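Local coordinates for hypothetical protein (Nostoc punctiforme, PDB 2O62) that is of unknown function but belongs to the DUF3598 family and combines two calycin-like beta domains, the second related to an ATP synthase biogenesis factor, at residues S21-E26 against L213-G218; G77-G82 against E95-H100; R103-V108 against L120-E125. All blocks are in the same frame, centred on the assembly; numbering follows the deposited sequence.

Contact 1: residues S21-E26 against L213-G218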
loop_
_atom_site.group_PDB
_atom_site.type_symbol
_atom_site.label_atom_id
_atom_site.label_comp_id
_atom_site.label_asym_id
_atom_site.label_seq_id
_atom_site.Cartn_x
_atom_site.Cartn_y
_atom_site.Cartn_z
ATOM N N SER A 21 8.542 7.143 -8.876
ATOM C CA SER A 21 9.892 6.567 -8.695
ATOM C C SER A 21 9.851 5.057 -8.797
ATOM O O SER A 21 9.115 4.417 -8.053
ATOM C CB SER A 21 10.440 6.945 -7.318
ATOM O OG SER A 21 10.368 8.341 -7.146
ATOM N N ASN A 22 10.608 4.498 -9.741
ATOM C CA ASN A 22 10.756 3.052 -9.896
ATOM C C ASN A 22 11.947 2.553 -9.132
ATOM O O ASN A 22 13.044 3.022 -9.351
ATOM C CB ASN A 22 10.979 2.687 -11.347
ATOM C CG ASN A 22 9.835 3.110 -12.214
ATOM O OD1 ASN A 22 8.698 3.201 -11.760
ATOM N ND2 ASN A 22 10.122 3.369 -13.473
ATOM N N PHE A 23 11.672 1.573 -8.293
ATOM C CA PHE A 23 12.649 0.882 -7.487
ATOM C C PHE A 23 12.762 -0.580 -7.889
ATOM O O PHE A 23 11.777 -1.219 -8.286
ATOM C CB PHE A 23 12.210 0.939 -6.020
ATOM C CG PHE A 23 12.389 2.269 -5.394
ATOM C CD1 PHE A 23 11.395 3.215 -5.458
ATOM C CD2 PHE A 23 13.563 2.595 -4.736
ATOM C CE1 PHE A 23 11.553 4.475 -4.889
ATOM C CE2 PHE A 23 13.726 3.866 -4.165
ATOM C CZ PHE A 23 12.681 4.802 -4.248
ATOM N N SER A 24 13.957 -1.131 -7.719
ATOM C CA SER A 24 14.177 -2.572 -7.835
ATOM C C SER A 24 13.579 -3.303 -6.617
ATOM O O SER A 24 13.281 -2.667 -5.589
ATOM C CB SER A 24 15.672 -2.878 -7.930
ATOM O OG SER A 24 16.281 -2.782 -6.662
ATOM N N PRO A 25 13.420 -4.632 -6.716
ATOM C CA PRO A 25 12.935 -5.414 -5.559
ATOM C C PRO A 25 13.885 -5.405 -4.340
ATOM O O PRO A 25 13.457 -5.821 -3.263
ATOM C CB PRO A 25 12.810 -6.825 -6.112
ATOM C CG PRO A 25 12.763 -6.674 -7.584
ATOM C CD PRO A 25 13.645 -5.497 -7.893
ATOM N N GLU A 26 15.120 -4.929 -4.499
ATOM C CA GLU A 26 16.032 -4.704 -3.368
ATOM C C GLU A 26 16.069 -3.231 -2.909
ATOM O O GLU A 26 16.858 -2.888 -2.064
ATOM C CB GLU A 26 17.452 -5.159 -3.691
ATOM C CG GLU A 26 17.567 -6.596 -4.163
ATOM C CD GLU A 26 17.060 -6.822 -5.609
ATOM O OE1 GLU A 26 17.362 -6.002 -6.520
ATOM O OE2 GLU A 26 16.353 -7.835 -5.837
ATOM N N LEU A 213 10.355 -4.938 2.294
ATOM C CA LEU A 213 11.367 -4.030 1.817
ATOM C C LEU A 213 11.131 -2.659 2.420
ATOM O O LEU A 213 10.005 -2.126 2.388
ATOM C CB LEU A 213 11.333 -3.973 0.300
ATOM C CG LEU A 213 12.215 -2.938 -0.378
ATOM C CD1 LEU A 213 13.683 -3.289 -0.218
ATOM C CD2 LEU A 213 11.880 -2.808 -1.847
ATOM N N LEU A 214 12.186 -2.096 2.992
ATOM C CA LEU A 214 12.087 -0.803 3.654
ATOM C C LEU A 214 12.482 0.268 2.640
ATOM O O LEU A 214 13.499 0.121 1.954
ATOM C CB LEU A 214 13.047 -0.763 4.824
ATOM C CG LEU A 214 12.918 -1.966 5.787
ATOM C CD1 LEU A 214 13.976 -1.837 6.863
ATOM C CD2 LEU A 214 11.541 -2.070 6.335
ATOM N N LEU A 215 11.669 1.310 2.534
ATOM C CA LEU A 215 11.818 2.288 1.485
ATOM C C LEU A 215 11.882 3.720 1.975
ATOM O O LEU A 215 11.716 4.010 3.188
ATOM C CB LEU A 215 10.617 2.139 0.531
ATOM C CG LEU A 215 10.552 0.843 -0.297
ATOM C CD1 LEU A 215 9.128 0.619 -0.831
ATOM C CD2 LEU A 215 11.602 0.864 -1.415
ATOM N N PRO A 216 12.137 4.655 1.038
ATOM C CA PRO A 216 12.000 6.051 1.393
ATOM C C PRO A 216 10.594 6.484 1.905
ATOM O O PRO A 216 9.551 5.803 1.695
ATOM C CB PRO A 216 12.303 6.771 0.075
ATOM C CG PRO A 216 13.140 5.820 -0.707
ATOM C CD PRO A 216 12.610 4.486 -0.364
ATOM N N ASP A 217 10.593 7.639 2.559
ATOM C CA ASP A 217 9.360 8.305 2.989
ATOM C C ASP A 217 8.553 7.465 3.985
ATOM O O ASP A 217 7.317 7.497 3.984
ATOM C CB ASP A 217 8.500 8.636 1.776
ATOM C CG ASP A 217 7.358 9.628 2.105
ATOM O OD1 ASP A 217 7.583 10.632 2.850
ATOM O OD2 ASP A 217 6.203 9.401 1.662
ATOM N N GLY A 218 9.277 6.678 4.775
ATOM C CA GLY A 218 8.702 5.802 5.817
ATOM C C GLY A 218 7.858 4.665 5.263
ATOM O O GLY A 218 7.106 4.017 5.994
#
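F23 and P216 reach toward each other tip to tip, ring carbon CZ of F23 lying 3.7 Å from CG of P216. L215 adds a methyl group over one face of the same ring, its CD2 4.2 Å above the plane and offset toward the rim. A flat aromatic ring suits this place because it can meet a rigid proline at its far end and a branched leucine on its face. Farther along, L213 lies against backbone: its CG is anti to its own N (chi1 173°), and the two methyls of the fork divide the turn between them, CD1 standing 3.6 Å from E26 C and CD2 3.7 Å from P25 O. An alanine in place of F23 would probably leave P216 CG and L215 CD2 without their aromatic partner and open a gap between the two segments.

The turn that L213 touches is held from within. S24 OG accepts the backbone N of E26 at 3.3 Å, forming an ST turn, and the same hydroxyl is bonded to T28 N. P25 O, beside the leucine methyl, is bonded to Q211, while F23 pairs through its backbone with L120 of strand 117-127.

No hydrogen bond joins 21-26 directly to 213-218, which implies that these two segments meet through van der Waals contact, with polar links such as P25 O to Q211 flanking them.

Contact 2: residues G77-G82 against E95-H100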
loop_
_atom_site.group_PDB
_atom_site.type_symbol
_atom_site.label_atom_id
_atom_site.label_comp_id
_atom_site.label_asym_id
_atom_site.label_seq_id
_atom_site.Cartn_x
_atom_site.Cartn_y
_atom_site.Cartn_z
ATOM N N GLY A 77 -10.279 8.914 1.549
ATOM C CA GLY A 77 -9.786 8.999 0.189
ATOM C C GLY A 77 -8.705 7.981 -0.107
ATOM O O GLY A 77 -8.354 7.802 -1.257
ATOM N N SER A 78 -8.165 7.306 0.901
ATOM C CA SER A 78 -7.189 6.264 0.639
ATOM C C SER A 78 -7.813 5.157 -0.194
ATOM O O SER A 78 -9.016 4.945 -0.157
ATOM C CB SER A 78 -6.637 5.662 1.949
ATOM O OG SER A 78 -5.944 6.669 2.686
ATOM N N PHE A 79 -7.010 4.480 -0.995
ATOM C CA PHE A 79 -7.565 3.476 -1.906
ATOM C C PHE A 79 -6.576 2.442 -2.331
ATOM O O PHE A 79 -5.365 2.533 -2.085
ATOM C CB PHE A 79 -8.142 4.167 -3.159
ATOM C CG PHE A 79 -7.101 4.845 -4.071
ATOM C CD1 PHE A 79 -6.744 6.185 -3.870
ATOM C CD2 PHE A 79 -6.514 4.155 -5.164
ATOM C CE1 PHE A 79 -5.843 6.815 -4.733
ATOM C CE2 PHE A 79 -5.599 4.781 -6.002
ATOM C CZ PHE A 79 -5.256 6.105 -5.776
ATOM N N SER A 80 -7.083 1.452 -3.034
ATOM C CA SER A 80 -6.249 0.500 -3.707
ATOM C C SER A 80 -6.806 0.223 -5.072
ATOM O O SER A 80 -8.024 0.102 -5.215
ATOM C CB SER A 80 -6.194 -0.825 -2.957
ATOM O OG SER A 80 -5.442 -1.790 -3.672
ATOM N N GLU A 81 -5.899 0.011 -6.019
ATOM C CA GLU A 81 -6.231 -0.317 -7.392
ATOM C C GLU A 81 -5.476 -1.577 -7.815
ATOM O O GLU A 81 -4.378 -1.814 -7.382
ATOM C CB GLU A 81 -5.860 0.821 -8.342
ATOM C CG GLU A 81 -6.593 0.660 -9.691
ATOM C CD GLU A 81 -6.428 1.830 -10.679
ATOM O OE1 GLU A 81 -5.581 2.727 -10.465
ATOM O OE2 GLU A 81 -7.193 1.825 -11.675
ATOM N N GLY A 82 -6.106 -2.409 -8.634
ATOM C CA GLY A 82 -5.446 -3.599 -9.169
ATOM C C GLY A 82 -6.384 -4.487 -9.906
ATOM O O GLY A 82 -7.511 -4.098 -10.243
ATOM N N GLU A 95 -1.818 -1.467 -6.513
ATOM C CA GLU A 95 -1.420 -0.217 -5.873
ATOM C C GLU A 95 -2.104 -0.071 -4.519
ATOM O O GLU A 95 -3.315 -0.297 -4.408
ATOM C CB GLU A 95 -1.845 0.941 -6.755
ATOM C CG GLU A 95 -1.582 2.324 -6.169
ATOM C CD GLU A 95 -2.089 3.451 -7.049
ATOM O OE1 GLU A 95 -2.709 3.176 -8.095
ATOM O OE2 GLU A 95 -1.893 4.618 -6.697
ATOM N N LEU A 96 -1.339 0.335 -3.517
ATOM C CA LEU A 96 -1.875 0.770 -2.241
ATOM C C LEU A 96 -1.584 2.260 -2.102
ATOM O O LEU A 96 -0.447 2.679 -2.138
ATOM C CB LEU A 96 -1.202 -0.030 -1.118
ATOM C CG LEU A 96 -1.379 -1.558 -1.368
ATOM C CD1 LEU A 96 -0.339 -2.334 -0.723
ATOM C CD2 LEU A 96 -2.671 -2.057 -0.985
ATOM N N ALA A 97 -2.618 3.043 -1.892
ATOM C CA ALA A 97 -2.520 4.502 -1.918
ATOM C C ALA A 97 -3.050 5.091 -0.613
ATOM O O ALA A 97 -4.241 5.028 -0.348
ATOM C CB ALA A 97 -3.338 5.044 -3.122
ATOM N N PHE A 98 -2.147 5.635 0.203
ATOM C CA PHE A 98 -2.469 6.308 1.455
ATOM C C PHE A 98 -2.628 7.821 1.278
ATOM O O PHE A 98 -1.808 8.465 0.633
ATOM C CB PHE A 98 -1.381 6.061 2.528
ATOM C CG PHE A 98 -1.027 4.621 2.750
ATOM C CD1 PHE A 98 -0.017 4.004 2.000
ATOM C CD2 PHE A 98 -1.655 3.895 3.757
ATOM C CE1 PHE A 98 0.346 2.701 2.231
ATOM C CE2 PHE A 98 -1.307 2.567 3.969
ATOM C CZ PHE A 98 -0.336 1.983 3.213
ATOM N N VAL A 99 -3.676 8.374 1.880
ATOM C CA VAL A 99 -3.908 9.790 1.957
ATOM C C VAL A 99 -3.793 10.211 3.435
ATOM O O VAL A 99 -4.328 9.559 4.333
ATOM C CB VAL A 99 -5.257 10.130 1.401
ATOM C CG1 VAL A 99 -5.525 11.634 1.515
ATOM C CG2 VAL A 99 -5.349 9.637 -0.042
ATOM N N HIS A 100 -3.045 11.275 3.683
ATOM C CA HIS A 100 -2.901 11.858 5.019
ATOM C C HIS A 100 -2.592 13.337 4.939
ATOM O O HIS A 100 -1.494 13.712 4.512
ATOM C CB HIS A 100 -1.760 11.170 5.762
ATOM C CG HIS A 100 -1.521 11.721 7.139
ATOM N ND1 HIS A 100 -2.282 11.349 8.231
ATOM C CD2 HIS A 100 -0.608 12.600 7.603
ATOM C CE1 HIS A 100 -1.855 11.992 9.302
ATOM N NE2 HIS A 100 -0.847 12.766 8.948
HETATM O O HOH W 1 -4.876 6.808 5.116
HETATM O O HOH W 2 -4.253 4.666 -9.465
#
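F79, S80 and E81 pair with A97, L96 and E95 as the two antiparallel strands of a beta hairpin. F79 and A97 form a hydrogen-bonded pair, F79 N to A97 O at 2.9 Å, and so do E81 and E95. On the face these four residues share, the CB of A97 sits 3.4 Å from the centroid of the F79 ring and 11° off its normal, a CH-pi contact in which alanine's small methyl lets the ring come this close. The first torsion of F79 sets CG between its own N and carbonyl carbon (chi1 67°), on the A97 side.

Within the nine-stranded N-terminal sheet, the other face, that of S80 and L96, looks to the C-terminal barrel. S80 OG donates to E95 O at 2.7 Å, and E81 N reaches the same oxygen from the opposite face of its plane; S80 OG is also bonded to R251 of the barrel. Where the strand gives out, S78 OG takes over the backbone's role by accepting V99 N at 2.9 Å (164°), and a water donates to both S78 OG and V99 O. G77, just before, has a positive phi at which a side chain would jam against the preceding carbonyl. At the other end, E81 OE1 and E95 OE1 are 3.8 Å apart; a water donating to both probably eases their repulsion, and E95 OE2 forms a salt bridge with R106.

Contact 3: residues R103-V108 against L120-E125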
loop_
_atom_site.group_PDB
_atom_site.type_symbol
_atom_site.label_atom_id
_atom_site.label_comp_id
_atom_site.label_asym_id
_atom_site.label_seq_id
_atom_site.Cartn_x
_atom_site.Cartn_y
_atom_site.Cartn_z
ATOM N N ARG A 103 -0.481 15.028 2.040
ATOM C CA ARG A 103 0.354 14.018 1.411
ATOM C C ARG A 103 -0.458 12.855 0.904
ATOM O O ARG A 103 -1.475 12.481 1.499
ATOM C CB ARG A 103 1.359 13.436 2.427
ATOM C CG ARG A 103 2.506 14.368 2.801
ATOM C CD ARG A 103 3.560 14.605 1.722
ATOM N NE ARG A 103 3.771 13.386 0.951
ATOM C CZ ARG A 103 4.580 12.396 1.296
ATOM N NH1 ARG A 103 5.399 12.538 2.325
ATOM N NH2 ARG A 103 4.601 11.288 0.559
ATOM N N ARG A 104 0.020 12.267 -0.188
ATOM C CA ARG A 104 -0.324 10.894 -0.541
ATOM C C ARG A 104 0.968 10.121 -0.671
ATOM O O ARG A 104 2.022 10.682 -1.043
ATOM C CB ARG A 104 -1.149 10.765 -1.810
ATOM C CG ARG A 104 -2.318 11.691 -1.882
ATOM C CD ARG A 104 -3.352 11.224 -2.872
ATOM N NE ARG A 104 -2.870 11.250 -4.235
ATOM C CZ ARG A 104 -3.580 10.945 -5.313
ATOM N NH1 ARG A 104 -4.848 10.596 -5.204
ATOM N NH2 ARG A 104 -3.027 11.003 -6.518
ATOM N N LEU A 105 0.902 8.843 -0.330
ATOM C CA LEU A 105 1.994 7.918 -0.587
ATOM C C LEU A 105 1.368 6.734 -1.240
ATOM O O LEU A 105 0.519 6.061 -0.614
ATOM C CB LEU A 105 2.703 7.432 0.679
ATOM C CG LEU A 105 3.663 6.305 0.204
ATOM C CD1 LEU A 105 5.039 6.916 -0.138
ATOM C CD2 LEU A 105 3.791 5.123 1.005
ATOM N N ARG A 106 1.767 6.485 -2.488
ATOM C CA ARG A 106 1.124 5.449 -3.284
ATOM C C ARG A 106 2.197 4.471 -3.717
ATOM O O ARG A 106 3.233 4.883 -4.243
ATOM C CB ARG A 106 0.401 6.011 -4.469
ATOM C CG ARG A 106 -0.472 7.111 -4.081
ATOM C CD ARG A 106 -1.442 7.543 -5.163
ATOM N NE ARG A 106 -0.872 8.410 -6.181
ATOM C CZ ARG A 106 -0.919 8.185 -7.496
ATOM N NH1 ARG A 106 -1.433 7.067 -7.997
ATOM N NH2 ARG A 106 -0.481 9.104 -8.341
ATOM N N LEU A 107 1.978 3.203 -3.419
ATOM C CA LEU A 107 2.963 2.185 -3.699
ATOM C C LEU A 107 2.385 1.138 -4.641
ATOM O O LEU A 107 1.396 0.494 -4.325
ATOM C CB LEU A 107 3.476 1.547 -2.388
ATOM C CG LEU A 107 4.771 0.701 -2.447
ATOM C CD1 LEU A 107 5.544 0.797 -1.168
ATOM C CD2 LEU A 107 4.449 -0.742 -2.673
ATOM N N VAL A 108 3.033 0.964 -5.790
ATOM C CA VAL A 108 2.732 -0.076 -6.736
ATOM C C VAL A 108 3.768 -1.220 -6.673
ATOM O O VAL A 108 4.994 -0.988 -6.678
ATOM C CB VAL A 108 2.721 0.480 -8.172
ATOM C CG1 VAL A 108 2.269 -0.553 -9.138
ATOM C CG2 VAL A 108 1.847 1.695 -8.252
ATOM N N LEU A 120 8.928 -2.071 -8.008
ATOM C CA LEU A 120 7.959 -1.203 -7.352
ATOM C C LEU A 120 7.991 0.221 -7.865
ATOM O O LEU A 120 9.029 0.717 -8.321
ATOM C CB LEU A 120 8.226 -1.134 -5.877
ATOM C CG LEU A 120 8.575 -2.385 -5.054
ATOM C CD1 LEU A 120 9.430 -1.970 -3.915
ATOM C CD2 LEU A 120 7.378 -3.033 -4.492
ATOM N N THR A 121 6.853 0.878 -7.721
ATOM C CA THR A 121 6.730 2.292 -8.030
ATOM C C THR A 121 6.271 2.970 -6.728
ATOM O O THR A 121 5.327 2.539 -6.085
ATOM C CB THR A 121 5.762 2.539 -9.195
ATOM O OG1 THR A 121 6.161 1.771 -10.340
ATOM C CG2 THR A 121 5.739 4.051 -9.573
ATOM N N LEU A 122 6.982 4.003 -6.332
ATOM C CA LEU A 122 6.661 4.787 -5.161
ATOM C C LEU A 122 6.324 6.165 -5.618
ATOM O O LEU A 122 7.129 6.802 -6.251
ATOM C CB LEU A 122 7.829 4.807 -4.199
ATOM C CG LEU A 122 7.527 5.295 -2.790
ATOM C CD1 LEU A 122 6.669 4.262 -2.054
ATOM C CD2 LEU A 122 8.873 5.474 -2.101
ATOM N N ILE A 123 5.082 6.580 -5.363
ATOM C CA ILE A 123 4.609 7.854 -5.792
ATOM C C ILE A 123 4.395 8.696 -4.527
ATOM O O ILE A 123 3.463 8.454 -3.743
ATOM C CB ILE A 123 3.324 7.715 -6.592
ATOM C CG1 ILE A 123 3.541 6.769 -7.799
ATOM C CG2 ILE A 123 2.830 9.079 -7.034
ATOM C CD1 ILE A 123 2.224 6.334 -8.525
ATOM N N ARG A 124 5.265 9.686 -4.344
ATOM C CA ARG A 124 5.242 10.565 -3.166
ATOM C C ARG A 124 4.743 11.927 -3.576
ATOM O O ARG A 124 5.435 12.630 -4.283
ATOM C CB ARG A 124 6.642 10.704 -2.561
ATOM C CG ARG A 124 7.177 9.404 -2.005
ATOM C CD ARG A 124 8.667 9.454 -1.806
ATOM N NE ARG A 124 9.379 9.251 -3.051
ATOM C CZ ARG A 124 10.711 9.260 -3.177
ATOM N NH1 ARG A 124 11.478 9.469 -2.141
ATOM N NH2 ARG A 124 11.245 9.017 -4.354
ATOM N N GLU A 125 3.566 12.292 -3.081
ATOM C CA GLU A 125 2.847 13.461 -3.538
ATOM C C GLU A 125 2.487 14.363 -2.383
ATOM O O GLU A 125 2.113 13.896 -1.313
ATOM C CB GLU A 125 1.582 13.051 -4.267
ATOM C CG GLU A 125 1.845 12.415 -5.636
ATOM C CD GLU A 125 0.651 11.703 -6.191
ATOM O OE1 GLU A 125 -0.136 11.135 -5.409
ATOM O OE2 GLU A 125 0.487 11.681 -7.431
#
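E125 is held by two arginines of the facing strand, R104 and R106, in the tightly bound part of this contact. R104 meets it side-on, NE and NH2 both donating to OE1, NE at 3.0 Å on the syn side, with guanidinium and carboxylate planes only 18° apart. R106 comes from above the carboxylate plane: its NE lies 2.9 Å from OE1 of E125, and its NH2 donates almost straight (175°) to OE2. OE1 thus takes three bonds, which fix the rotation of the carboxylate, and the two arginines would be expected to favour its ionised form. R106 bends at chi3 (-80°), which turns NE back toward E125, while I123 lays its CD1 3.6 Å above one face of that guanidinium. The backbone oxygen of E125 is gripped as well, by R104 N and, from the opposite face of its plane, by R103 NE at 2.9 Å. Long arginines suit these places because each can reach a second partner: R103 D217, R104 N12 and R106 E95.

The other face is mostly leucine. L122 CD1 fits between L105 and L107, 3.7 Å from the CD1 atom of each. R124 lays its aliphatic part beside L105 and leads its charged end away, to E134. At the partly exposed end V108 and T121 keep both backbone bonds, but their side chains meet only by van der Waals contact, CB to CB 3.8 Å.

The two strands form a regular antiparallel hairpin in the middle of the nine-stranded sheet, with 93-100 beyond R103-V108 and 14-23 beyond L120-E125. Strand 219-224 of the barrel packs against the leucine face.

How the contacts relate
All three contacts reach the nine-stranded N-terminal sheet. Contacts 2 and 3 lie side by side in it, their centres 9 Å apart, because strands 93-100 and 103-111 are neighbours there and follow each other in the chain. Contact 1 is on the other side of contact 3, 10 Å away between centres and about 17 Å from contact 2; its strand 14-23 runs beside 117-127. Along the chain contact 2 closes before contact 3 opens, and both fall between the two segments of contact 1. Contacts 2 and 3 are thus local hairpins that form part of one sheet, whereas contact 1 ties that sheet to the C-terminal barrel, joining two calycin-like domains.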